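Side-chain contacts in glycoside hydrolase family protein (Novosphingobium sp. PP1Y, PDB 6Q2F), which probably hydrolyses alpha-L-rhamnosidic bonds, releasing rhamnose from its substrates as an alpha-L-rhamnosidase: residues A[392-397]-A[552-557]; A[630-633]-A[637-640]; A[708-713]-A[1091-1096]. All blocks are in the same frame, centred on the assembly; numbering follows the deposited sequence.

Interaction 1: A[392-397]-A[552-557]; sequences RDYYAL and DYRRTL
Tyr394 and Arg554 make this buried contact: the arginine of helix 543-575 lies flat on the tyrosine ring of the loop after helix 382-385. The helix begins its part here with Asp552, whose side chain does not meet the loop. Its carbonyl O takes the helical N-H of Thr556, and Thr556 OG1 comes to the same O from the opposite face of the carbonyl plane, at 2.9 Å.

Arg554 does the work. Its chain runs out from the helix and bends at CG-CD (chi3 -53°), which lays the guanidinium over the ring. The two planes are only 12° apart. Arg554 CZ stands 3.6 Å from the centroid of the Tyr394 ring, a cation-pi contact over the face. Arg554 CD covers the same face nearer the phenol end and makes a CH-pi contact, 3.4 Å from Tyr394 CZ. At the other end Arg554 NH2 reaches Tyr394 CB at 3.4 Å. Arginine and tyrosine thus overlap along most of the ring.

Arg555 turns to Glu740 in a salt bridge. Across the way, Asp393 OD1 accepts from Tyr395 N at 3.0 Å, an Asx turn in the loop that carries Tyr394.

Both polar ends are bonded to helix 382-385: Tyr394 OH to Thr384 O and Arg554 NH1 to Lys385 O. The stack therefore places a buried cation on an aromatic face. That pi face probably stabilises the cation, while Lys385 O takes one of its N-H groups.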
loop_
_atom_site.group_PDB
_atom_site.type_symbol
_atom_site.label_atom_id
_atom_site.label_comp_id
_atom_site.label_asym_id
_atom_site.label_seq_id
_atom_site.Cartn_x
_atom_site.Cartn_y
_atom_site.Cartn_z
ATOM N N ARG A 392 1.109 -13.662 8.815
ATOM C CA ARG A 392 -0.000 -12.848 8.483
ATOM C C ARG A 392 -0.847 -12.509 9.689
ATOM O O ARG A 392 -1.325 -11.430 9.833
ATOM C CB ARG A 392 -0.806 -13.532 7.408
ATOM C CG ARG A 392 -2.058 -12.792 7.057
ATOM C CD ARG A 392 -2.889 -13.540 6.044
ATOM N NE ARG A 392 -3.427 -12.602 5.068
ATOM C CZ ARG A 392 -2.721 -11.638 4.475
ATOM N NH1 ARG A 392 -1.452 -11.436 4.769
ATOM N NH2 ARG A 392 -3.304 -10.867 3.604
ATOM N N ASP A 393 -1.019 -13.470 10.557
ATOM C CA ASP A 393 -1.869 -13.366 11.739
ATOM C C ASP A 393 -1.157 -14.104 12.858
ATOM O O ASP A 393 -1.157 -15.337 12.891
ATOM C CB ASP A 393 -3.256 -13.963 11.480
ATOM C CG ASP A 393 -4.149 -13.932 12.713
ATOM O OD1 ASP A 393 -3.777 -13.288 13.721
ATOM O OD2 ASP A 393 -5.238 -14.533 12.664
ATOM N N TYR A 394 -0.547 -13.352 13.775
ATOM C CA TYR A 394 0.195 -14.002 14.841
ATOM C C TYR A 394 -0.725 -14.691 15.838
ATOM O O TYR A 394 -0.269 -15.569 16.581
ATOM C CB TYR A 394 1.098 -12.989 15.535
ATOM C CG TYR A 394 2.379 -12.735 14.774
ATOM C CD1 TYR A 394 3.429 -13.642 14.847
ATOM C CD2 TYR A 394 2.544 -11.609 13.978
ATOM C CE1 TYR A 394 4.609 -13.440 14.175
ATOM C CE2 TYR A 394 3.740 -11.398 13.283
ATOM C CZ TYR A 394 4.773 -12.326 13.394
ATOM O OH TYR A 394 5.977 -12.156 12.738
ATOM N N TYR A 395 -2.013 -14.337 15.865
ATOM C CA TYR A 395 -2.920 -15.054 16.752
ATOM C C TYR A 395 -3.251 -16.426 16.194
ATOM O O TYR A 395 -3.655 -17.312 16.949
ATOM C CB TYR A 395 -4.204 -14.254 16.979
ATOM C CG TYR A 395 -3.968 -12.889 17.573
ATOM C CD1 TYR A 395 -2.944 -12.673 18.486
ATOM C CD2 TYR A 395 -4.755 -11.808 17.211
ATOM C CE1 TYR A 395 -2.715 -11.425 19.028
ATOM C CE2 TYR A 395 -4.534 -10.550 17.753
ATOM C CZ TYR A 395 -3.515 -10.358 18.666
ATOM O OH TYR A 395 -3.284 -9.118 19.207
ATOM N N ALA A 396 -3.087 -16.614 14.880
ATOM C CA ALA A 396 -3.395 -17.893 14.250
ATOM C C ALA A 396 -2.361 -18.969 14.569
ATOM O O ALA A 396 -2.627 -20.151 14.334
ATOM C CB ALA A 396 -3.516 -17.715 12.733
ATOM N N LEU A 397 -1.189 -18.595 15.090
ATOM C CA LEU A 397 -0.151 -19.564 15.452
ATOM C C LEU A 397 -0.539 -20.239 16.766
ATOM O O LEU A 397 -0.007 -19.954 17.837
ATOM C CB LEU A 397 1.209 -18.891 15.567
ATOM C CG LEU A 397 1.644 -17.992 14.417
ATOM C CD1 LEU A 397 3.003 -17.404 14.719
ATOM C CD2 LEU A 397 1.658 -18.779 13.111
ATOM N N ASP A 552 4.730 -8.625 22.592
ATOM C CA ASP A 552 5.211 -7.350 23.125
ATOM C C ASP A 552 6.501 -6.916 22.441
ATOM O O ASP A 552 6.735 -5.718 22.230
ATOM C CB ASP A 552 5.438 -7.463 24.644
ATOM C CG ASP A 552 4.135 -7.496 25.427
ATOM O OD1 ASP A 552 3.118 -7.009 24.878
ATOM O OD2 ASP A 552 4.128 -7.999 26.582
ATOM N N TYR A 553 7.363 -7.877 22.113
ATOM C CA TYR A 553 8.607 -7.536 21.437
ATOM C C TYR A 553 8.329 -7.051 20.023
ATOM O O TYR A 553 8.830 -6.000 19.611
ATOM C CB TYR A 553 9.546 -8.742 21.445
ATOM C CG TYR A 553 10.965 -8.413 21.062
ATOM C CD1 TYR A 553 11.890 -8.028 22.028
ATOM C CD2 TYR A 553 11.380 -8.479 19.738
ATOM C CE1 TYR A 553 13.191 -7.731 21.685
ATOM C CE2 TYR A 553 12.681 -8.172 19.378
ATOM C CZ TYR A 553 13.586 -7.802 20.364
ATOM O OH TYR A 553 14.883 -7.497 20.030
ATOM N N ARG A 554 7.498 -7.787 19.279
ATOM C CA ARG A 554 7.104 -7.340 17.948
ATOM C C ARG A 554 6.431 -5.985 18.017
ATOM O O ARG A 554 6.644 -5.133 17.149
ATOM C CB ARG A 554 6.178 -8.370 17.288
ATOM C CG ARG A 554 6.876 -9.701 16.956
ATOM C CD ARG A 554 6.011 -10.547 16.028
ATOM N NE ARG A 554 4.670 -10.699 16.575
ATOM C CZ ARG A 554 4.337 -11.597 17.498
ATOM N NH1 ARG A 554 5.244 -12.444 17.971
ATOM N NH2 ARG A 554 3.094 -11.655 17.939
ATOM N N ARG A 555 5.637 -5.753 19.067
ATOM C CA ARG A 555 4.920 -4.486 19.157
ATOM C C ARG A 555 5.878 -3.334 19.414
ATOM O O ARG A 555 5.675 -2.214 18.918
ATOM C CB ARG A 555 3.857 -4.567 20.248
ATOM C CG ARG A 555 3.073 -3.276 20.412
ATOM C CD ARG A 555 1.743 -3.529 21.080
ATOM N NE ARG A 555 0.993 -2.293 21.282
ATOM C CZ ARG A 555 -0.288 -2.252 21.630
ATOM N NH1 ARG A 555 -0.959 -3.387 21.796
ATOM N NH2 ARG A 555 -0.898 -1.082 21.788
ATOM N N THR A 556 6.934 -3.584 20.169
ATOM C CA THR A 556 7.914 -2.530 20.385
ATOM C C THR A 556 8.618 -2.161 19.087
ATOM O O THR A 556 8.877 -0.979 18.826
ATOM C CB THR A 556 8.911 -2.983 21.449
ATOM O OG1 THR A 556 8.202 -3.254 22.670
ATOM C CG2 THR A 556 9.962 -1.911 21.700
ATOM N N LEU A 557 8.937 -3.155 18.262
ATOM C CA LEU A 557 9.562 -2.857 16.978
ATOM C C LEU A 557 8.619 -2.019 16.116
ATOM O O LEU A 557 9.030 -1.024 15.510
ATOM C CB LEU A 557 9.936 -4.160 16.266
ATOM C CG LEU A 557 10.948 -5.098 16.932
ATOM C CD1 LEU A 557 10.999 -6.447 16.229
ATOM C CD2 LEU A 557 12.334 -4.447 16.906
#

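Interaction 2: A[630-633]-A[637-640]; sequences ASVA and GQNL
Ala633 O, near the end of helix 620-636, receives the backbone N-H of Asn639 at 3.2 Å, with an N-H...O angle of 159°. The donor stands above the carbonyl plane. Gly637 N reaches the same Ala633 O at 3.2 Å, but that bond is bent and weak. The methyl of the same alanine rests on the chain beyond: Ala633 CB is 3.4 Å from Leu640 O.

Gln638 folds back against Val632 and Ala633 in the last part of the helix. Its chain bends at CB-CG (chi2 95°), which brings its amide beside Val632. Gln638 NE2 lies 3.8 Å from Val632 CG1. Gln638 OE1 comes 3.2 Å from Val632 O, but both are acceptors and no bond forms between them.

Gly637 leaves the helix with positive phi (85°). The turn carries the chain into strand 642-649, so it belongs to one of the helix-to-strand links of the (beta/alpha)8 barrel.

Further out, Gln638 NE2 bonds Ala602 O, which probably sets the amide's rotation. Pro605 of strand 604-610 packs on both Val632 and Gln638. Asn639 points the other way, giving ND2 to Gln726 O and taking Arg897 NH1 on OD1.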
loop_
_atom_site.group_PDB
_atom_site.type_symbol
_atom_site.label_atom_id
_atom_site.label_comp_id
_atom_site.label_asym_id
_atom_site.label_seq_id
_atom_site.Cartn_x
_atom_site.Cartn_y
_atom_site.Cartn_z
ATOM N N ALA A 630 -6.476 7.139 3.929
ATOM C CA ALA A 630 -7.544 8.123 4.062
ATOM C C ALA A 630 -7.938 8.282 5.524
ATOM O O ALA A 630 -8.159 9.404 5.994
ATOM C CB ALA A 630 -8.759 7.723 3.222
ATOM N N SER A 631 -8.009 7.171 6.266
ATOM C CA SER A 631 -8.355 7.253 7.682
ATOM C C SER A 631 -7.342 8.096 8.443
ATOM O O SER A 631 -7.713 8.897 9.304
ATOM C CB SER A 631 -8.452 5.849 8.276
ATOM O OG SER A 631 -9.356 5.049 7.525
ATOM N N VAL A 632 -6.052 7.940 8.132
ATOM C CA VAL A 632 -5.030 8.753 8.796
ATOM C C VAL A 632 -5.325 10.229 8.584
ATOM O O VAL A 632 -5.415 11.013 9.542
ATOM C CB VAL A 632 -3.617 8.386 8.293
ATOM C CG1 VAL A 632 -2.591 9.402 8.830
ATOM C CG2 VAL A 632 -3.226 6.995 8.769
ATOM N N ALA A 633 -5.511 10.624 7.321
ATOM C CA ALA A 633 -5.719 12.032 7.005
ATOM C C ALA A 633 -6.975 12.584 7.675
ATOM O O ALA A 633 -7.019 13.762 8.030
ATOM C CB ALA A 633 -5.795 12.222 5.494
ATOM N N GLY A 637 -5.813 14.938 10.723
ATOM C CA GLY A 637 -6.022 16.287 10.238
ATOM C C GLY A 637 -5.168 16.720 9.067
ATOM O O GLY A 637 -5.178 17.905 8.722
ATOM N N GLN A 638 -4.471 15.812 8.417
ATOM C CA GLN A 638 -3.712 16.151 7.235
ATOM C C GLN A 638 -4.653 16.563 6.112
ATOM O O GLN A 638 -4.349 17.430 5.357
ATOM C CB GLN A 638 -2.802 15.026 6.800
ATOM C CG GLN A 638 -1.710 14.702 7.774
ATOM C CD GLN A 638 -2.073 13.587 8.703
ATOM O OE1 GLN A 638 -3.229 13.339 8.964
ATOM N NE2 GLN A 638 -1.094 12.899 9.174
ATOM N N ASN A 639 -5.783 15.878 6.029
ATOM C CA ASN A 639 -6.823 16.093 5.023
ATOM C C ASN A 639 -6.454 15.602 3.621
ATOM O O ASN A 639 -7.228 14.984 2.972
ATOM C CB ASN A 639 -7.401 17.493 5.023
ATOM C CG ASN A 639 -8.693 17.589 4.240
ATOM O OD1 ASN A 639 -9.572 16.805 4.394
ATOM N ND2 ASN A 639 -8.781 18.562 3.401
ATOM N N LEU A 640 -5.253 15.905 3.181
ATOM C CA LEU A 640 -4.785 15.439 1.905
ATOM C C LEU A 640 -4.501 13.939 1.956
ATOM O O LEU A 640 -3.981 13.443 2.899
ATOM C CB LEU A 640 -3.562 16.227 1.483
ATOM C CG LEU A 640 -3.748 17.702 1.195
ATOM C CD1 LEU A 640 -2.459 18.447 1.133
ATOM C CD2 LEU A 640 -4.533 17.937 -0.060
#

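Interaction 3: A[708-713]-A[1091-1096]; sequences AEMARP and EIRVAN
Met710 packing on Arg1093 and Ala1095 is a buried domain-to-domain contact. It joins the chain leading into helix 712-726 to strand 1086-1095 of the C-terminal beta domain. Met710 is present as selenomethionine, and no direct hydrogen bond crosses between the two segments.

The methionine reaches toward the strand in an extended chain and turns only at its end (chi3 47°). Its SE sits over one face of the Arg1093 guanidinium, 3.7 Å above the plane and displaced toward the rim. Met710 CG touches the same group, 3.8 Å from Arg1093 NH2. The terminal methyl goes down to the strand backbone, where Met710 CE is 3.2 Å from Arg1093 O. The selenium also meets an apolar partner, Ala1095 CB, at 3.9 Å. Arg1093 and Ala1095, two residues apart on the strand, both turn their side chains toward the methionine.

A water adds a polar link at the edge. It donates to Glu709 O at 2.8 Å and accepts from Arg1093 NH2 at 3.0 Å. Arg1093 NH1 is bonded to Gln1059 OE1 on the adjoining strand, which helps fix the guanidinium under the selenium.

Ile1028 and Leu1057, from the strands flanking 1086-1095, also touch Met710. The methionine therefore packs on a sheet of the antiparallel beta sandwich expected of a galactose-binding domain-like module.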
loop_
_atom_site.group_PDB
_atom_site.type_symbol
_atom_site.label_atom_id
_atom_site.label_comp_id
_atom_site.label_asym_id
_atom_site.label_seq_id
_atom_site.Cartn_x
_atom_site.Cartn_y
_atom_site.Cartn_z
ATOM N N ALA A 708 -0.845 13.342 -25.566
ATOM C CA ALA A 708 -0.307 14.176 -24.495
ATOM C C ALA A 708 -0.744 15.628 -24.632
ATOM O O ALA A 708 -1.041 16.290 -23.630
ATOM C CB ALA A 708 1.212 14.090 -24.475
ATOM N N GLU A 709 -0.780 16.158 -25.855
ATOM C CA GLU A 709 -1.196 17.547 -25.981
ATOM C C GLU A 709 -2.707 17.712 -25.884
ATOM O O GLU A 709 -3.205 18.832 -26.011
ATOM C CB GLU A 709 -0.674 18.145 -27.281
ATOM C CG GLU A 709 0.855 18.204 -27.325
ATOM C CD GLU A 709 1.447 18.970 -26.146
ATOM O OE1 GLU A 709 2.589 18.633 -25.732
ATOM O OE2 GLU A 709 0.786 19.894 -25.630
HETATM N N MSE A 710 -3.443 16.639 -25.648
HETATM C CA MSE A 710 -4.868 16.768 -25.387
HETATM C C MSE A 710 -5.263 16.206 -24.023
HETATM O O MSE A 710 -6.402 15.825 -23.819
HETATM C CB MSE A 710 -5.671 16.097 -26.503
HETATM C CG MSE A 710 -5.691 16.926 -27.792
HETATM SE SE MSE A 710 -6.560 16.014 -29.311
HETATM C CE MSE A 710 -8.168 15.379 -28.355
ATOM N N ALA A 711 -4.318 16.170 -23.073
ATOM C CA ALA A 711 -4.592 15.591 -21.759
ATOM C C ALA A 711 -5.151 16.586 -20.755
ATOM O O ALA A 711 -5.553 16.174 -19.661
ATOM C CB ALA A 711 -3.320 14.961 -21.185
ATOM N N ARG A 712 -5.168 17.873 -21.073
ATOM C CA ARG A 712 -5.625 18.872 -20.108
ATOM C C ARG A 712 -7.043 18.611 -19.602
ATOM O O ARG A 712 -7.250 18.710 -18.381
ATOM C CB ARG A 712 -5.502 20.279 -20.728
ATOM C CG ARG A 712 -6.048 21.444 -19.876
ATOM C CD ARG A 712 -5.239 21.613 -18.623
ATOM N NE ARG A 712 -5.651 22.762 -17.818
ATOM C CZ ARG A 712 -4.891 23.824 -17.572
ATOM N NH1 ARG A 712 -3.652 23.894 -18.061
ATOM N NH2 ARG A 712 -5.367 24.803 -16.816
ATOM N N PRO A 713 -8.043 18.277 -20.444
ATOM C CA PRO A 713 -9.380 17.991 -19.892
ATOM C C PRO A 713 -9.382 16.825 -18.924
ATOM O O PRO A 713 -10.081 16.881 -17.914
ATOM C CB PRO A 713 -10.232 17.697 -21.140
ATOM C CG PRO A 713 -9.528 18.436 -22.247
ATOM C CD PRO A 713 -8.051 18.240 -21.913
ATOM N N GLU A 1091 -14.762 21.205 -36.548
ATOM C CA GLU A 1091 -13.443 20.581 -36.552
ATOM C C GLU A 1091 -13.319 19.745 -35.294
ATOM O O GLU A 1091 -13.611 20.229 -34.197
ATOM C CB GLU A 1091 -12.303 21.607 -36.588
ATOM C CG GLU A 1091 -12.508 22.789 -37.510
ATOM C CD GLU A 1091 -11.297 23.700 -37.510
ATOM O OE1 GLU A 1091 -10.158 23.169 -37.561
ATOM O OE2 GLU A 1091 -11.487 24.934 -37.427
ATOM N N ILE A 1092 -12.905 18.494 -35.457
ATOM C CA ILE A 1092 -12.877 17.525 -34.375
ATOM C C ILE A 1092 -11.498 16.891 -34.377
ATOM O O ILE A 1092 -11.143 16.175 -35.321
ATOM C CB ILE A 1092 -13.964 16.461 -34.524
ATOM C CG1 ILE A 1092 -15.341 17.135 -34.609
ATOM C CG2 ILE A 1092 -13.867 15.463 -33.378
ATOM C CD1 ILE A 1092 -16.506 16.174 -34.643
ATOM N N ARG A 1093 -10.710 17.163 -33.333
ATOM C CA ARG A 1093 -9.359 16.643 -33.247
ATOM C C ARG A 1093 -9.418 15.383 -32.395
ATOM O O ARG A 1093 -9.671 15.457 -31.180
ATOM C CB ARG A 1093 -8.421 17.698 -32.671
ATOM C CG ARG A 1093 -8.090 18.799 -33.685
ATOM C CD ARG A 1093 -7.456 20.030 -33.049
ATOM N NE ARG A 1093 -6.204 19.725 -32.362
ATOM C CZ ARG A 1093 -6.064 19.693 -31.040
ATOM N NH1 ARG A 1093 -7.101 19.952 -30.240
ATOM N NH2 ARG A 1093 -4.884 19.407 -30.520
ATOM N N VAL A 1094 -9.263 14.223 -33.035
ATOM C CA VAL A 1094 -9.331 12.937 -32.350
ATOM C C VAL A 1094 -7.921 12.423 -32.120
ATOM O O VAL A 1094 -7.122 12.328 -33.060
ATOM C CB VAL A 1094 -10.145 11.899 -33.132
ATOM C CG1 VAL A 1094 -10.191 10.603 -32.327
ATOM C CG2 VAL A 1094 -11.546 12.420 -33.417
ATOM N N ALA A 1095 -7.626 12.082 -30.872
ATOM C CA ALA A 1095 -6.372 11.462 -30.478
ATOM C C ALA A 1095 -6.637 10.013 -30.089
ATOM O O ALA A 1095 -7.661 9.709 -29.461
ATOM C CB ALA A 1095 -5.745 12.205 -29.290
ATOM N N ASN A 1096 -5.715 9.122 -30.448
ATOM C CA ASN A 1096 -5.768 7.734 -30.003
ATOM C C ASN A 1096 -4.472 7.421 -29.252
ATOM O O ASN A 1096 -3.688 8.322 -28.948
ATOM C CB ASN A 1096 -5.993 6.792 -31.184
ATOM C CG ASN A 1096 -4.889 6.887 -32.215
ATOM O OD1 ASN A 1096 -4.115 7.849 -32.219
ATOM N ND2 ASN A 1096 -4.819 5.898 -33.109
HETATM O O HOH W 1 -4.041 20.655 -27.981
#

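The three contacts are separate, with at least about 15 Å between nearest atoms. Interactions 1 and 2 both use helices that lie between strands of the barrel, but different ones: 543-575 and 620-636. Interaction 3 lies across the chain's centre from interaction 1 and joins distant parts of the sequence. Interaction 1 is fully buried and rests on a charged, flat stack between loop and helix. Interaction 2 is local and only partly buried, and its bonds are backbone ones at a helix end. Interaction 3 mixes a buried selenomethionine with a partly exposed arginine and a bridging water, at a seam between domains.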